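Local atomic coordinates of SnoaL-like domain-containing protein (Burkholderia thailandensis E264, PDB entry 3EC9), a protein that is of unknown function but has an NTF2-like fold of the SnoaL type, whose pocket probably receives a small molecule. Residues P39-T44 with G120-F125; A112-V117 with E126-T131. All blocks are in the same frame, centred on the assembly; numbering follows the deposited sequence. Where two conformers were deposited one is given.

Contact 1 (P39-T44 with G120-F125)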
loop_
_atom_site.group_PDB
_atom_site.type_symbol
_atom_site.label_atom_id
_atom_site.label_comp_id
_atom_site.label_asym_id
_atom_site.label_seq_id
_atom_site.Cartn_x
_atom_site.Cartn_y
_atom_site.Cartn_z
ATOM N N PRO B 39 -1.200 -13.295 -20.225
ATOM C CA PRO B 39 -2.000 -14.492 -19.991
ATOM C C PRO B 39 -1.838 -15.014 -18.563
ATOM O O PRO B 39 -2.791 -15.499 -17.955
ATOM C CB PRO B 39 -1.377 -15.494 -20.948
ATOM C CG PRO B 39 -0.910 -14.666 -22.099
ATOM C CD PRO B 39 -0.410 -13.380 -21.474
ATOM N N ALA B 40 -0.621 -14.915 -18.044
ATOM C CA ALA B 40 -0.278 -15.446 -16.734
ATOM C C ALA B 40 -0.526 -14.416 -15.603
ATOM O O ALA B 40 -0.055 -14.601 -14.502
ATOM C CB ALA B 40 1.190 -15.869 -16.745
ATOM N N ILE B 41 -1.300 -13.373 -15.880
ATOM C CA ILE B 41 -1.561 -12.317 -14.884
ATOM C C ILE B 41 -2.024 -12.855 -13.515
ATOM O O ILE B 41 -2.874 -13.730 -13.461
ATOM C CB ILE B 41 -2.662 -11.319 -15.406
ATOM C CG1 ILE B 41 -2.839 -10.106 -14.483
ATOM C CG2 ILE B 41 -3.987 -12.041 -15.608
ATOM C CD1 ILE B 41 -1.588 -9.295 -14.297
ATOM N N GLU B 42 -1.486 -12.290 -12.426
ATOM C CA GLU B 42 -2.048 -12.399 -11.085
ATOM C C GLU B 42 -2.336 -10.978 -10.591
ATOM O O GLU B 42 -1.417 -10.204 -10.361
ATOM C CB GLU B 42 -1.082 -13.159 -10.172
ATOM C CG GLU B 42 -0.855 -14.589 -10.656
ATOM C CD GLU B 42 0.064 -15.406 -9.760
ATOM O OE1 GLU B 42 0.423 -14.937 -8.652
ATOM O OE2 GLU B 42 0.413 -16.536 -10.180
ATOM N N TRP B 43 -3.612 -10.638 -10.497
ATOM C CA TRP B 43 -4.070 -9.304 -10.123
ATOM C C TRP B 43 -4.831 -9.436 -8.797
ATOM O O TRP B 43 -5.922 -10.017 -8.728
ATOM C CB TRP B 43 -4.960 -8.773 -11.230
ATOM C CG TRP B 43 -5.567 -7.462 -10.994
ATOM C CD1 TRP B 43 -6.480 -7.121 -10.000
ATOM C CD2 TRP B 43 -5.382 -6.277 -11.773
ATOM N NE1 TRP B 43 -6.861 -5.822 -10.130
ATOM C CE2 TRP B 43 -6.223 -5.274 -11.215
ATOM C CE3 TRP B 43 -4.626 -5.971 -12.912
ATOM C CZ2 TRP B 43 -6.295 -3.965 -11.733
ATOM C CZ3 TRP B 43 -4.690 -4.635 -13.414
ATOM C CH2 TRP B 43 -5.525 -3.669 -12.818
ATOM N N THR B 44 -4.213 -8.926 -7.740
ATOM C CA THR B 44 -4.720 -9.033 -6.399
ATOM C C THR B 44 -5.324 -7.706 -5.843
ATOM O O THR B 44 -4.647 -6.694 -5.658
ATOM C CB THR B 44 -3.656 -9.534 -5.411
ATOM O OG1 THR B 44 -3.191 -10.809 -5.875
ATOM C CG2 THR B 44 -4.221 -9.606 -3.993
ATOM N N GLY B 120 7.545 -7.333 -21.544
ATOM C CA GLY B 120 6.599 -6.377 -22.085
ATOM C C GLY B 120 5.149 -6.522 -21.661
ATOM O O GLY B 120 4.278 -5.816 -22.187
ATOM N N LYS B 121 4.885 -7.456 -20.749
ATOM C CA LYS B 121 3.525 -7.693 -20.288
ATOM C C LYS B 121 3.439 -7.544 -18.769
ATOM O O LYS B 121 4.330 -7.963 -17.992
ATOM C CB LYS B 121 3.069 -9.094 -20.636
ATOM C CG LYS B 121 3.019 -9.424 -22.150
ATOM C CD LYS B 121 1.837 -8.761 -22.822
ATOM C CE LYS B 121 1.495 -9.386 -24.180
ATOM N NZ LYS B 121 0.447 -8.578 -24.887
ATOM N N ILE B 122 2.331 -6.986 -18.346
ATOM C CA ILE B 122 2.042 -6.901 -16.920
ATOM C C ILE B 122 1.672 -8.298 -16.412
ATOM O O ILE B 122 0.686 -8.893 -16.854
ATOM C CB ILE B 122 0.875 -5.917 -16.666
ATOM C CG1 ILE B 122 1.255 -4.475 -17.064
ATOM C CG2 ILE B 122 0.426 -5.945 -15.198
ATOM C CD1 ILE B 122 0.019 -3.525 -17.107
ATOM N N VAL B 123 2.482 -8.807 -15.483
ATOM C CA VAL B 123 2.230 -10.145 -14.892
ATOM C C VAL B 123 1.728 -10.157 -13.432
ATOM O O VAL B 123 1.253 -11.158 -12.957
ATOM C CB VAL B 123 3.487 -11.012 -14.952
ATOM C CG1 VAL B 123 3.814 -11.367 -16.409
ATOM C CG2 VAL B 123 4.664 -10.419 -14.232
ATOM N N HIS B 124 1.937 -9.079 -12.701
ATOM C CA HIS B 124 1.412 -8.993 -11.323
ATOM C C HIS B 124 0.959 -7.554 -11.011
ATOM O O HIS B 124 1.596 -6.566 -11.399
ATOM C CB HIS B 124 2.433 -9.473 -10.263
ATOM C CG HIS B 124 1.808 -10.163 -9.077
ATOM N ND1 HIS B 124 1.280 -9.489 -7.994
ATOM C CD2 HIS B 124 1.643 -11.485 -8.811
ATOM C CE1 HIS B 124 0.803 -10.362 -7.124
ATOM N NE2 HIS B 124 1.007 -11.581 -7.597
ATOM N N PHE B 125 -0.148 -7.482 -10.284
ATOM C CA PHE B 125 -0.683 -6.244 -9.702
ATOM C C PHE B 125 -1.100 -6.586 -8.287
ATOM O O PHE B 125 -1.732 -7.627 -8.041
ATOM C CB PHE B 125 -1.919 -5.767 -10.463
ATOM C CG PHE B 125 -2.743 -4.731 -9.754
ATOM C CD1 PHE B 125 -3.780 -5.102 -8.890
ATOM C CD2 PHE B 125 -2.470 -3.383 -9.938
ATOM C CE1 PHE B 125 -4.527 -4.126 -8.274
ATOM C CE2 PHE B 125 -3.249 -2.390 -9.308
ATOM C CZ PHE B 125 -4.258 -2.774 -8.494
HETATM O O HOH W 1 2.220 -13.768 -12.279
#
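With CG anti to the backbone N in both residues (chi1 177° in Trp43, 165° in Phe125), the neighbouring rings of Trp43 and Phe125 stand on the same face of the sheet and form an offset, face-to-face stack. The Phe125 ring and the six-membered Trp43 ring have centroids 3.9 Å apart and planes at 20°; Phe125 CD1 lies 3.4 Å from Trp43 CE2, toward the rim of both rings, while Phe125 CB lies off-centre over the six-membered ring. On the other face the His124 imidazole, in the modelled conformer, one of two, lies against the strand with the backbone Glu42 O under its centre and Glu42 CB touching CD2. The strands run parallel, held by Glu42 N to Val123 O, Phe125 N to Glu42 O and a nearly straight bond from Thr44 N to Phe125 O (2.8 Å). A water donates to both Ala40 O and Val123 O, so Val123 O accepts two bonds. Ile41 CD1 reaches back over the neighbouring backbone, 3.4 Å from Ile122 O. Trp43 NE1 bonds Glu45 OE2. The aromatic face of this NTF2-like sheet, where Phe125 lies near bound glycerol and acetate, is consistent with a pocket wall; the Glu42 and His124 face is more polar.

Contact 2 (A112-V117 with E126-T131)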
loop_
_atom_site.group_PDB
_atom_site.type_symbol
_atom_site.label_atom_id
_atom_site.label_comp_id
_atom_site.label_asym_id
_atom_site.label_seq_id
_atom_site.Cartn_x
_atom_site.Cartn_y
_atom_site.Cartn_z
ATOM N N ALA B 112 -1.555 2.468 -2.677
ATOM C CA ALA B 112 -0.388 2.119 -3.464
ATOM C C ALA B 112 -0.680 0.836 -4.260
ATOM O O ALA B 112 -1.395 -0.087 -3.764
ATOM C CB ALA B 112 0.860 1.923 -2.583
ATOM N N HIS B 113 -0.164 0.790 -5.495
ATOM C CA HIS B 113 -0.247 -0.363 -6.380
ATOM C C HIS B 113 1.150 -0.816 -6.763
ATOM O O HIS B 113 1.964 -0.014 -7.223
ATOM C CB HIS B 113 -0.934 -0.028 -7.684
ATOM C CG HIS B 113 -2.290 0.558 -7.529
ATOM N ND1 HIS B 113 -2.734 1.611 -8.291
ATOM C CD2 HIS B 113 -3.330 0.190 -6.746
ATOM C CE1 HIS B 113 -3.979 1.894 -7.959
ATOM N NE2 HIS B 113 -4.378 1.026 -7.054
ATOM N N VAL B 114 1.417 -2.092 -6.535
ATOM C CA VAL B 114 2.697 -2.693 -6.929
ATOM C C VAL B 114 2.501 -3.568 -8.175
ATOM O O VAL B 114 1.630 -4.446 -8.206
ATOM C CB VAL B 114 3.327 -3.553 -5.785
ATOM C CG1 VAL B 114 4.630 -4.229 -6.278
ATOM C CG2 VAL B 114 3.557 -2.691 -4.530
ATOM N N TRP B 115 3.254 -3.234 -9.220
ATOM C CA TRP B 115 3.142 -3.860 -10.537
ATOM C C TRP B 115 4.450 -4.565 -10.875
ATOM O O TRP B 115 5.523 -4.042 -10.551
ATOM C CB TRP B 115 2.968 -2.793 -11.619
ATOM C CG TRP B 115 1.792 -1.895 -11.483
ATOM C CD1 TRP B 115 1.718 -0.730 -10.768
ATOM C CD2 TRP B 115 0.528 -2.062 -12.111
ATOM N NE1 TRP B 115 0.472 -0.153 -10.927
ATOM C CE2 TRP B 115 -0.285 -0.962 -11.734
ATOM C CE3 TRP B 115 -0.007 -3.029 -12.961
ATOM C CZ2 TRP B 115 -1.598 -0.813 -12.191
ATOM C CZ3 TRP B 115 -1.301 -2.876 -13.409
ATOM C CH2 TRP B 115 -2.075 -1.803 -13.035
ATOM N N ARG B 116 4.358 -5.687 -11.586
ATOM C CA ARG B 116 5.536 -6.367 -12.151
ATOM C C ARG B 116 5.278 -6.635 -13.640
ATOM O O ARG B 116 4.207 -7.103 -14.012
ATOM C CB ARG B 116 5.822 -7.686 -11.416
ATOM C CG ARG B 116 7.085 -8.418 -11.911
ATOM C CD ARG B 116 7.563 -9.527 -10.946
ATOM N NE ARG B 116 6.604 -10.627 -10.813
ATOM C CZ ARG B 116 5.808 -10.850 -9.763
ATOM N NH1 ARG B 116 5.827 -10.054 -8.695
ATOM N NH2 ARG B 116 4.989 -11.892 -9.783
ATOM N N VAL B 117 6.265 -6.295 -14.473
ATOM C CA VAL B 117 6.223 -6.519 -15.922
ATOM C C VAL B 117 7.338 -7.511 -16.251
ATOM O O VAL B 117 8.471 -7.435 -15.716
ATOM C CB VAL B 117 6.394 -5.180 -16.670
ATOM C CG1 VAL B 117 6.459 -5.366 -18.206
ATOM C CG2 VAL B 117 5.248 -4.248 -16.297
ATOM N N GLU B 126 -0.769 -5.699 -7.351
ATOM C CA GLU B 126 -1.297 -5.848 -6.001
ATOM C C GLU B 126 -1.703 -4.475 -5.435
ATOM O O GLU B 126 -0.932 -3.511 -5.514
ATOM C CB GLU B 126 -0.355 -6.641 -5.077
ATOM C CG GLU B 126 -0.954 -6.848 -3.654
ATOM C CD GLU B 126 -0.129 -7.702 -2.759
ATOM O OE1 GLU B 126 1.019 -8.092 -3.136
ATOM O OE2 GLU B 126 -0.658 -8.081 -1.667
ATOM N N GLN B 127 -2.892 -4.410 -4.842
ATOM C CA GLN B 127 -3.457 -3.188 -4.315
ATOM C C GLN B 127 -3.234 -3.127 -2.768
ATOM O O GLN B 127 -3.436 -4.121 -2.063
ATOM C CB GLN B 127 -4.971 -3.209 -4.574
ATOM C CG GLN B 127 -5.773 -2.090 -3.971
ATOM C CD GLN B 127 -7.265 -2.488 -3.932
ATOM O OE1 GLN B 127 -7.648 -3.519 -3.323
ATOM N NE2 GLN B 127 -8.089 -1.708 -4.588
ATOM N N PHE B 128 -2.849 -1.945 -2.275
ATOM C CA PHE B 128 -2.707 -1.685 -0.851
ATOM C C PHE B 128 -3.445 -0.384 -0.524
ATOM O O PHE B 128 -2.955 0.691 -0.843
ATOM C CB PHE B 128 -1.237 -1.538 -0.433
ATOM C CG PHE B 128 -0.342 -2.704 -0.826
ATOM C CD1 PHE B 128 0.093 -2.821 -2.115
ATOM C CD2 PHE B 128 0.020 -3.669 0.105
ATOM C CE1 PHE B 128 0.901 -3.898 -2.486
ATOM C CE2 PHE B 128 0.829 -4.739 -0.240
ATOM C CZ PHE B 128 1.268 -4.865 -1.554
ATOM N N THR B 129 -4.647 -0.450 0.047
ATOM C CA THR B 129 -5.466 0.723 0.283
ATOM C C THR B 129 -6.136 0.721 1.643
ATOM O O THR B 129 -6.077 -0.279 2.384
ATOM C CB THR B 129 -6.494 0.906 -0.848
ATOM O OG1 THR B 129 -7.059 2.238 -0.836
ATOM C CG2 THR B 129 -7.595 -0.156 -0.782
ATOM N N ASP B 130 -6.778 1.847 1.970
ATOM C CA ASP B 130 -7.363 2.051 3.298
ATOM C C ASP B 130 -8.712 1.423 3.340
ATOM O O ASP B 130 -9.772 2.045 3.201
ATOM C CB ASP B 130 -7.362 3.551 3.595
ATOM C CG ASP B 130 -7.383 3.864 5.095
ATOM O OD1 ASP B 130 -7.899 3.046 5.895
ATOM O OD2 ASP B 130 -6.900 4.963 5.481
ATOM N N THR B 131 -8.683 0.116 3.503
ATOM C CA THR B 131 -9.912 -0.654 3.449
ATOM C C THR B 131 -10.954 -0.273 4.506
ATOM O O THR B 131 -12.165 -0.419 4.286
ATOM C CB THR B 131 -9.556 -2.156 3.496
ATOM O OG1 THR B 131 -8.720 -2.373 4.612
ATOM C CG2 THR B 131 -8.816 -2.590 2.209
#
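Val114 and Phe128 lean together on one face of an antiparallel pair, their side chains crossing at a slant so that Val114 CG2 meets Phe128 CE1 at 3.6 Å. Phe128 CG is anti to its own carbonyl carbon (chi1 -54°), and the ring lies with an edge toward Ala112 O, which is in the ring plane and 3.5 Å from Phe128 CD1. The same carbonyl accepts Phe128 N at 2.8 Å, the donor nearly in line with the C=O bond. Ala112 N returns a bond to Phe128 O, and Val114 and Glu126 exchange a second pair, Val114 N to Glu126 O at 2.9 Å and Glu126 N to Val114 O at 2.8 Å. Between these two hydrogen-bonded pairs lies the non-hydrogen-bonded pair His113 and Gln127, whose side chains project from the opposite face. There the His113 ring turns an edge toward the neighbouring strand, its CD2 standing 4.2 Å from Gln127 CA. Between the backbones, His113 CA lies 3.3 Å from Glu126 O in a CA-H...O contact.

His113 ND1 bonds Tyr22 OH, while His113 NE2 and Gln127 NE2 share Tyr96 OH and Gln127 OE1 takes Met46 N, so a polar network fixes both side chains. The Phe128 face meets the second subunit: Phe128 packs on its Val111, and Glu126 makes a salt bridge to its Arg110. This is a beta hairpin of the curved NTF2-like sheet, with a dimer surface on one face and, on the other, His113 and Gln127 near bound glycerol and acetate, consistent with the pocket found in this fold.

In the fold
Strand 121-129 is common to both contacts, whose centres lie 12 Å apart in one mixed sheet. It pairs in parallel with strand 41-45 on one edge and antiparallel with strand 106-118 on the other, making it the central strand of the three; contact 1 samples the first pairing, contact 2 the second. Along the chain the segments alternate, 39-44, 112-117, 120-125, 126-131. Where the contacts meet, Val123 and His124 both face Arg116 in a classic beta bulge, and the Phe125 ring packs against Trp115 and His113. Aromatic packing thus runs from Trp43 across three strands, on the face where glycerol and acetate were found, while the other face carries the subunit interface at contact 2.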